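Local atomic coordinates of multicopper oxidase (Uncultured bacterium, PDB entry 4E9X), a protein that probably couples the one-electron oxidation of substrates to the reduction of dioxygen to water, using copper centres. Residues Ile240-His252 with Ile270-Tyr284. Sequence-based numbering, arbitrary orientation.
With CU (copper (II) ion), chain F.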
ATOM      1  N   ILE A 240      16.838   4.919   9.911  1.00  7.35           N
ATOM      2  CA  ILE A 240      18.283   4.933  10.178  1.00  7.41           C
ATOM      3  C   ILE A 240      18.877   3.645   9.632  1.00  7.19           C
ATOM      4  O   ILE A 240      18.371   2.544   9.904  1.00  8.08           O
ATOM      5  CB  ILE A 240      18.545   5.012  11.713  1.00  7.90           C
ATOM      6  CG1 ILE A 240      17.992   6.313  12.326  1.00  9.34           C
ATOM      7  CG2 ILE A 240      20.025   4.845  11.996  1.00 10.09           C
ATOM      8  CD1 ILE A 240      18.759   7.538  11.836  1.00 12.34           C
ATOM      9  N   ILE A 241      19.979   3.796   8.898  1.00  7.09           N
ATOM     10  CA  ILE A 241      20.829   2.664   8.532  1.00  8.11           C
ATOM     11  C   ILE A 241      22.167   2.846   9.231  1.00  8.18           C
ATOM     12  O   ILE A 241      22.793   3.901   9.105  1.00  9.80           O
ATOM     13  CB  ILE A 241      21.028   2.540   7.011  1.00  7.72           C
ATOM     14  CG1 ILE A 241      19.709   2.084   6.360  1.00  8.69           C
ATOM     15  CG2 ILE A 241      22.190   1.587   6.710  1.00  9.69           C
ATOM     16  CD1 ILE A 241      19.753   1.995   4.847  1.00  9.90           C
ATOM     17  N   GLU A 242      22.611   1.822   9.957  1.00  9.28           N
ATOM     18  CA  GLU A 242      23.983   1.748  10.466  1.00  8.92           C
ATOM     19  C   GLU A 242      24.866   1.252   9.348  1.00  8.18           C
ATOM     20  O   GLU A 242      24.687   0.095   8.923  1.00 10.20           O
ATOM     21  CB  GLU A 242      24.084   0.810  11.702  1.00 10.61           C
ATOM     22  CG  GLU A 242      23.102   1.134  12.829  1.00 13.40           C
ATOM     23  CD  GLU A 242      23.550   2.287  13.714  1.00 14.68           C
ATOM     24  OE1 GLU A 242      24.750   2.656  13.723  1.00 18.11           O
ATOM     25  OE2 GLU A 242      22.679   2.805  14.433  1.00 20.78           O
ATOM     26  N   ALA A 243      25.793   2.079   8.869  1.00  9.42           N
ATOM     27  CA  ALA A 243      26.666   1.620   7.763  1.00  9.14           C
ATOM     28  C   ALA A 243      27.844   0.842   8.268  1.00  9.37           C
ATOM     29  O   ALA A 243      28.961   1.319   8.348  1.00 12.43           O
ATOM     30  CB  ALA A 243      27.133   2.854   6.959  1.00 12.88           C
ATOM     31  N   ASP A 244      27.570  -0.396   8.627  1.00 11.03           N
ATOM     32  CA  ASP A 244      28.622  -1.169   9.289  1.00 11.67           C
ATOM     33  C   ASP A 244      28.921  -2.422   8.475  1.00 11.08           C
ATOM     34  O   ASP A 244      29.503  -3.394   8.976  1.00 15.37           O
ATOM     35  CB  ASP A 244      28.199  -1.500  10.694  1.00 16.73           C
ATOM     36  CG  ASP A 244      26.915  -2.313  10.785  1.00 24.04           C
ATOM     37  OD1 ASP A 244      26.336  -2.767   9.769  1.00 20.88           O
ATOM     38  OD2 ASP A 244      26.511  -2.496  11.973  1.00 31.46           O
ATOM     39  N   ASN A 245      28.593  -2.422   7.188  1.00  9.11           N
ATOM     40  CA  ASN A 245      28.736  -3.628   6.366  1.00 10.71           C
ATOM     41  C   ASN A 245      29.270  -3.279   4.999  1.00  9.16           C
ATOM     42  O   ASN A 245      28.531  -3.154   4.018  1.00 10.79           O
ATOM     43  CB  ASN A 245      27.358  -4.264   6.210  1.00 11.37           C
ATOM     44  CG  ASN A 245      27.460  -5.554   5.396  1.00 11.23           C
ATOM     45  OD1 ASN A 245      28.562  -6.135   5.201  1.00 14.39           O
ATOM     46  ND2 ASN A 245      26.300  -6.031   4.923  1.00 11.20           N
ATOM     47  N   PRO A 246      30.581  -3.055   4.898  1.00  9.97           N
ATOM     48  CA  PRO A 246      31.104  -2.531   3.607  1.00  9.79           C
ATOM     49  C   PRO A 246      30.845  -3.467   2.431  1.00  9.46           C
ATOM     50  O   PRO A 246      31.118  -4.671   2.464  1.00 12.52           O
ATOM     51  CB  PRO A 246      32.640  -2.454   3.885  1.00 12.08           C
ATOM     52  CG  PRO A 246      32.665  -2.131   5.371  1.00 12.85           C
ATOM     53  CD  PRO A 246      31.607  -3.055   5.962  1.00 11.78           C
ATOM     54  N   GLY A 247      30.401  -2.883   1.341  1.00  8.64           N
ATOM     55  CA  GLY A 247      30.091  -3.574   0.096  1.00  9.34           C
ATOM     56  C   GLY A 247      29.586  -2.559  -0.923  1.00  8.42           C
ATOM     57  O   GLY A 247      29.647  -1.336  -0.646  1.00  9.98           O
ATOM     58  N   ARG A 248      29.080  -3.033  -2.032  1.00  9.28           N
ATOM     59  CA  ARG A 248      28.275  -2.224  -2.937  1.00  8.62           C
ATOM     60  C   ARG A 248      26.868  -2.841  -2.879  1.00  8.24           C
ATOM     61  O   ARG A 248      26.676  -3.961  -3.366  1.00  9.47           O
ATOM     62  CB  ARG A 248      28.776  -2.207  -4.371  1.00 10.14           C
ATOM     63  CG  ARG A 248      30.127  -1.539  -4.517  1.00 10.46           C
ATOM     64  CD  ARG A 248      30.552  -1.291  -5.965  1.00 11.95           C
ATOM     65  NE  ARG A 248      30.670  -2.514  -6.754  1.00 12.19           N
ATOM     66  CZ  ARG A 248      31.844  -3.133  -6.986  1.00 12.74           C
ATOM     67  NH1 ARG A 248      33.002  -2.679  -6.491  1.00 13.84           N
ATOM     68  NH2 ARG A 248      31.829  -4.225  -7.727  1.00 13.75           N
ATOM     69  N   PHE A 249      25.950  -2.108  -2.260  1.00  7.62           N
ATOM     70  CA  PHE A 249      24.634  -2.651  -1.959  1.00  8.25           C
ATOM     71  C   PHE A 249      23.538  -1.818  -2.605  1.00  7.83           C
ATOM     72  O   PHE A 249      23.277  -0.679  -2.241  1.00  8.73           O
ATOM     73  CB  PHE A 249      24.465  -2.696  -0.428  1.00  8.16           C
ATOM     74  CG  PHE A 249      25.212  -3.879   0.185  1.00  7.89           C
ATOM     75  CD1 PHE A 249      24.839  -5.188  -0.089  1.00  8.54           C
ATOM     76  CD2 PHE A 249      26.257  -3.629   1.076  1.00  9.52           C
ATOM     77  CE1 PHE A 249      25.487  -6.228   0.533  1.00  9.61           C
ATOM     78  CE2 PHE A 249      26.920  -4.710   1.696  1.00  9.23           C
ATOM     79  CZ  PHE A 249      26.509  -6.019   1.416  1.00  9.36           C
ATOM     80  N   ILE A 250      22.867  -2.408  -3.603  1.00  8.55           N
ATOM     81  CA  ILE A 250      21.805  -1.668  -4.317  1.00  9.09           C
ATOM     82  C   ILE A 250      20.681  -1.376  -3.367  1.00  9.31           C
ATOM     83  O   ILE A 250      20.440  -2.061  -2.369  1.00 10.11           O
ATOM     84  CB  ILE A 250      21.438  -2.492  -5.556  1.00 12.06           C
ATOM     85  CG1 ILE A 250      20.688  -1.761  -6.667  1.00 14.74           C
ATOM     86  CG2 ILE A 250      20.631  -3.722  -5.196  1.00 12.21           C
ATOM     87  CD1 ILE A 250      20.552  -2.579  -7.949  1.00 17.40           C
ATOM     88  N   PHE A 251      19.914  -0.314  -3.681  1.00  9.21           N
ATOM     89  CA  PHE A 251      18.890   0.223  -2.762  1.00  8.56           C
ATOM     90  C   PHE A 251      17.838   0.728  -3.747  1.00  9.27           C
ATOM     91  O   PHE A 251      18.127   1.606  -4.558  1.00 11.97           O
ATOM     92  CB  PHE A 251      19.553   1.306  -1.933  1.00  9.84           C
ATOM     93  CG  PHE A 251      18.731   2.005  -0.806  1.00 11.82           C
ATOM     94  CD1 PHE A 251      19.305   3.032  -0.088  1.00 15.77           C
ATOM     95  CD2 PHE A 251      17.424   1.626  -0.456  1.00 13.82           C
ATOM     96  CE1 PHE A 251      18.667   3.700   0.953  1.00 18.93           C
ATOM     97  CE2 PHE A 251      16.795   2.325   0.551  1.00 15.95           C
ATOM     98  CZ  PHE A 251      17.361   3.340   1.242  1.00 17.09           C
ATOM     99  N   HIS A 252      16.632   0.146  -3.712  1.00  8.41           N
ATOM    100  CA  HIS A 252      15.748   0.403  -4.866  1.00  8.99           C
ATOM    101  C   HIS A 252      14.297   0.144  -4.516  1.00  8.00           C
ATOM    102  O   HIS A 252      13.969  -0.543  -3.559  1.00  8.33           O
ATOM    103  CB  HIS A 252      16.131  -0.482  -6.065  1.00 11.12           C
ATOM    104  CG  HIS A 252      15.993  -1.944  -5.763  1.00 12.21           C
ATOM    105  ND1 HIS A 252      14.830  -2.692  -6.024  1.00 13.50           N
ATOM    106  CD2 HIS A 252      16.842  -2.824  -5.211  1.00 12.98           C
ATOM    107  CE1 HIS A 252      15.081  -3.946  -5.611  1.00 14.89           C
ATOM    108  NE2 HIS A 252      16.285  -4.080  -5.124  1.00 13.03           N
ATOM    109  N   ILE A 270      16.532   3.533  -8.441  1.00  9.37           N
ATOM    110  CA  ILE A 270      17.617   2.661  -8.006  1.00  9.21           C
ATOM    111  C   ILE A 270      18.836   3.514  -7.635  1.00  7.89           C
ATOM    112  O   ILE A 270      19.221   4.355  -8.461  1.00  9.86           O
ATOM    113  CB  ILE A 270      18.036   1.688  -9.125  1.00 10.71           C
ATOM    114  CG1 ILE A 270      16.890   0.841  -9.646  1.00 11.51           C
ATOM    115  CG2 ILE A 270      19.241   0.847  -8.659  1.00 13.67           C
ATOM    116  CD1 ILE A 270      17.220   0.013 -10.880  1.00 13.55           C
ATOM    117  N   THR A 271      19.440   3.268  -6.483  1.00  8.03           N
ATOM    118  CA  THR A 271      20.749   3.788  -6.175  1.00  8.56           C
ATOM    119  C   THR A 271      21.597   2.623  -5.665  1.00  8.56           C
ATOM    120  O   THR A 271      21.116   1.467  -5.641  1.00  8.17           O
ATOM    121  CB  THR A 271      20.669   4.968  -5.188  1.00  8.79           C
ATOM    122  OG1 THR A 271      22.022   5.463  -4.972  1.00  9.96           O
ATOM    123  CG2 THR A 271      20.077   4.573  -3.854  1.00 10.13           C
ATOM    124  N   VAL A 272      22.845   2.913  -5.317  1.00  8.55           N
ATOM    125  CA  VAL A 272      23.735   1.902  -4.711  1.00  7.98           C
ATOM    126  C   VAL A 272      24.346   2.556  -3.487  1.00  7.98           C
ATOM    127  O   VAL A 272      24.854   3.711  -3.574  1.00  8.86           O
ATOM    128  CB  VAL A 272      24.844   1.505  -5.690  1.00  7.90           C
ATOM    129  CG1 VAL A 272      25.795   0.485  -5.089  1.00  9.81           C
ATOM    130  CG2 VAL A 272      24.246   0.981  -6.974  1.00  9.55           C
ATOM    131  N   ILE A 273      24.284   1.863  -2.353  1.00  7.57           N
ATOM    132  CA  ILE A 273      25.064   2.251  -1.166  1.00  7.56           C
ATOM    133  C   ILE A 273      26.470   1.791  -1.467  1.00  7.99           C
ATOM    134  O   ILE A 273      26.745   0.570  -1.437  1.00  8.77           O
ATOM    135  CB  ILE A 273      24.502   1.613   0.097  1.00  8.04           C
ATOM    136  CG1 ILE A 273      22.998   2.022   0.261  1.00 10.67           C
ATOM    137  CG2 ILE A 273      25.352   2.018   1.270  1.00  9.14           C
ATOM    138  CD1 ILE A 273      22.279   1.129   1.250  1.00 15.89           C
ATOM    139  N   GLU A 274      27.353   2.743  -1.769  1.00  8.47           N
ATOM    140  CA  GLU A 274      28.746   2.461  -2.130  1.00  7.83           C
ATOM    141  C   GLU A 274      29.603   2.786  -0.932  1.00  8.35           C
ATOM    142  O   GLU A 274      29.681   3.957  -0.518  1.00  9.86           O
ATOM    143  CB  GLU A 274      29.180   3.384  -3.258  1.00  9.67           C
ATOM    144  CG  GLU A 274      28.577   3.049  -4.649  1.00  9.80           C
ATOM    145  CD  GLU A 274      29.114   3.993  -5.694  1.00  9.61           C
ATOM    146  OE1 GLU A 274      29.812   4.991  -5.369  1.00 10.10           O
ATOM    147  OE2 GLU A 274      28.795   3.769  -6.871  1.00 10.00           O
ATOM    148  N   TYR A 275      30.276   1.781  -0.374  1.00  8.49           N
ATOM    149  CA  TYR A 275      31.201   2.097   0.720  1.00  8.51           C
ATOM    150  C   TYR A 275      32.583   2.484   0.173  1.00  8.37           C
ATOM    151  O   TYR A 275      33.123   1.836  -0.760  1.00  9.47           O
ATOM    152  CB  TYR A 275      31.395   0.934   1.674  1.00  9.20           C
ATOM    153  CG  TYR A 275      30.269   0.636   2.669  1.00  8.44           C
ATOM    154  CD1 TYR A 275      29.015   0.143   2.244  1.00  8.93           C
ATOM    155  CD2 TYR A 275      30.501   0.800   4.012  1.00  9.01           C
ATOM    156  CE1 TYR A 275      28.034  -0.124   3.200  1.00  8.79           C
ATOM    157  CE2 TYR A 275      29.568   0.501   4.966  1.00  8.66           C
ATOM    158  CZ  TYR A 275      28.316   0.045   4.554  1.00  8.15           C
ATOM    159  OH  TYR A 275      27.402  -0.280   5.513  1.00  8.73           O
ATOM    160  N   ASP A 276      33.115   3.526   0.767  1.00  8.94           N
ATOM    161  CA  ASP A 276      34.390   4.103   0.268  1.00  9.97           C
ATOM    162  C   ASP A 276      35.501   3.072   0.190  1.00  9.89           C
ATOM    163  O   ASP A 276      36.349   3.179  -0.689  1.00 11.54           O
ATOM    164  CB  ASP A 276      34.807   5.184   1.244  1.00 12.38           C
ATOM    165  CG  ASP A 276      34.048   6.531   1.118  1.00 13.16           C
ATOM    166  OD1 ASP A 276      33.386   6.739   0.070  1.00 13.58           O
ATOM    167  OD2 ASP A 276      34.146   7.369   2.024  1.00 15.38           O
ATOM    168  N   GLY A 277      35.521   2.110   1.110  1.00 10.68           N
ATOM    169  CA  GLY A 277      36.738   1.251   1.203  1.00 11.85           C
ATOM    170  C   GLY A 277      36.711   0.130   0.187  1.00 11.02           C
ATOM    171  O   GLY A 277      37.698  -0.653   0.135  1.00 12.53           O
ATOM    172  N   VAL A 278      35.618  -0.049  -0.558  1.00 10.85           N
ATOM    173  CA  VAL A 278      35.525  -1.286  -1.368  1.00 10.86           C
ATOM    174  C   VAL A 278      36.192  -1.072  -2.706  1.00 10.95           C
ATOM    175  O   VAL A 278      35.837  -0.140  -3.460  1.00 11.74           O
ATOM    176  CB  VAL A 278      34.033  -1.675  -1.545  1.00 12.48           C
ATOM    177  CG1 VAL A 278      33.955  -2.914  -2.459  1.00 14.88           C
ATOM    178  CG2 VAL A 278      33.383  -1.925  -0.195  1.00 13.68           C
ATOM    179  N   PRO A 279      37.179  -1.856  -3.108  1.00 12.32           N
ATOM    180  CA  PRO A 279      37.798  -1.624  -4.423  1.00 13.00           C
ATOM    181  C   PRO A 279      36.813  -1.787  -5.553  1.00 13.20           C
ATOM    182  O   PRO A 279      35.926  -2.640  -5.518  1.00 14.26           O
ATOM    183  CB  PRO A 279      38.878  -2.729  -4.490  1.00 15.29           C
ATOM    184  CG  PRO A 279      39.166  -3.049  -3.066  1.00 14.43           C
ATOM    185  CD  PRO A 279      37.810  -2.959  -2.392  1.00 13.18           C
ATOM    186  N   VAL A 280      36.923  -0.940  -6.568  1.00 13.66           N
ATOM    187  CA  VAL A 280      35.969  -0.928  -7.680  1.00 14.76           C
ATOM    188  C   VAL A 280      36.339  -1.895  -8.781  1.00 14.87           C
ATOM    189  O   VAL A 280      37.399  -1.872  -9.354  1.00 27.04           O
ATOM    190  CB  VAL A 280      35.891   0.521  -8.227  1.00 17.31           C
ATOM    191  CG1 VAL A 280      34.994   0.601  -9.444  1.00 19.79           C
ATOM    192  CG2 VAL A 280      35.471   1.502  -7.128  1.00 18.79           C
ATOM    193  N   ASP A 281      35.435  -2.770  -9.194  1.00 15.03           N
ATOM    194  CA  ASP A 281      35.654  -3.726 -10.256  1.00 15.40           C
ATOM    195  C   ASP A 281      35.470  -3.095 -11.631  1.00 13.42           C
ATOM    196  O   ASP A 281      34.656  -2.162 -11.709  1.00 15.84           O
ATOM    197  CB  ASP A 281      34.693  -4.914 -10.119  1.00 15.43           C
ATOM    198  CG  ASP A 281      35.046  -5.633  -8.794  1.00 17.08           C
ATOM    199  OD1 ASP A 281      35.967  -6.459  -8.792  1.00 23.52           O
ATOM    200  OD2 ASP A 281      34.391  -5.336  -7.762  1.00 15.96           O
ATOM    201  N   ASP A 282      36.170  -3.536 -12.658  1.00 16.69           N
ATOM    202  CA  ASP A 282      36.066  -2.944 -13.996  1.00 18.27           C
ATOM    203  C   ASP A 282      34.637  -3.093 -14.549  1.00 16.95           C
ATOM    204  O   ASP A 282      34.307  -2.269 -15.397  1.00 19.09           O
ATOM    205  CB  ASP A 282      36.992  -3.603 -15.047  1.00 24.22           C
ATOM    206  CG  ASP A 282      38.430  -3.179 -14.842  1.00 31.12           C
ATOM    207  OD1 ASP A 282      38.740  -2.235 -14.092  1.00 35.59           O
ATOM    208  OD2 ASP A 282      39.315  -3.815 -15.478  1.00 41.42           O
ATOM    209  N   TRP A 283      33.896  -4.115 -14.066  1.00 16.11           N
ATOM    210  CA  TRP A 283      32.552  -4.377 -14.617  1.00 15.60           C
ATOM    211  C   TRP A 283      31.461  -3.648 -13.837  1.00 14.25           C
ATOM    212  O   TRP A 283      30.277  -3.761 -14.183  1.00 16.40           O
ATOM    213  CB  TRP A 283      32.199  -5.877 -14.689  1.00 16.52           C
ATOM    214  CG  TRP A 283      32.670  -6.631 -13.496  1.00 15.43           C
ATOM    215  CD1 TRP A 283      33.813  -7.391 -13.388  1.00 17.61           C
ATOM    216  CD2 TRP A 283      32.022  -6.709 -12.222  1.00 15.43           C
ATOM    217  NE1 TRP A 283      33.881  -7.920 -12.109  1.00 17.68           N
ATOM    218  CE2 TRP A 283      32.783  -7.511 -11.393  1.00 16.02           C
ATOM    219  CE3 TRP A 283      30.814  -6.146 -11.761  1.00 15.00           C
ATOM    220  CZ2 TRP A 283      32.426  -7.798 -10.072  1.00 17.58           C
ATOM    221  CZ3 TRP A 283      30.467  -6.431 -10.436  1.00 16.80           C
ATOM    222  CH2 TRP A 283      31.256  -7.244  -9.609  1.00 16.62           C
ATOM    223  N   TYR A 284      31.875  -2.904 -12.801  1.00 11.92           N
ATOM    224  CA  TYR A 284      30.850  -2.198 -12.002  1.00 11.17           C
ATOM    225  C   TYR A 284      30.146  -1.157 -12.838  1.00 11.73           C
ATOM    226  O   TYR A 284      30.773  -0.300 -13.480  1.00 13.98           O
ATOM    227  CB  TYR A 284      31.506  -1.551 -10.759  1.00 11.76           C
ATOM    228  CG  TYR A 284      30.551  -0.711  -9.926  1.00 10.35           C
ATOM    229  CD1 TYR A 284      29.281  -1.222  -9.594  1.00 10.50           C
ATOM    230  CD2 TYR A 284      30.864   0.566  -9.459  1.00  9.97           C
ATOM    231  CE1 TYR A 284      28.421  -0.472  -8.840  1.00 10.87           C
ATOM    232  CE2 TYR A 284      29.997   1.319  -8.711  1.00  9.85           C
ATOM    233  CZ  TYR A 284      28.748   0.782  -8.407  1.00 10.29           C
ATOM    234  OH  TYR A 284      27.865   1.515  -7.649  1.00 10.58           O
TER
HETATM  235 CU    CU F1403      17.199  -5.830  -5.010  0.80 12.83          CU
HETATM  236  O   HOH W   1      33.483  -0.312  -4.998  1.00 16.66           O
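Arg248-His252 pairs antiparallel with Ile270-Tyr275, the segment axes 4.2 Å apart, and backbone bonds join Phe249 to Ile273 and Phe251 to Thr271 in both directions. At the end of this pairing, the Tyr275 ring packs against the loop connecting strands 236-243 and 248-253: Pro246 CA sits 3.4 Å from the ring centroid, a CH-pi contact over the face. Tyr275 OH accepts a hydrogen bond from Asn245 N (3.0 Å) and also bonds His208, so tyrosine suits a place needing a flat apolar face and a polar end. A phenylalanine here would keep the face but would probably leave Asn245 N and His208 without this partner. On the sheet face of Ile250 and Val272, arginine suits because Arg248 CD covers the Tyr284 ring (CH-pi, 3.6 Å to the centroid), while the bend at chi3 (-61°) turns the charged end toward Asp281: NH2 forms a salt bridge to OD2 (2.8 Å, 161°). On the opposite face, Phe251 CD1 meets Ile273 CD1 at 3.8 Å, bulky apolar residues suited to the buried core. His252 NE2 binds copper (2.0 Å) together with His206 of the same chain and His106 of the second subunit, a site between cupredoxin-type domains of neighbouring subunits, as in two-domain multicopper oxidases.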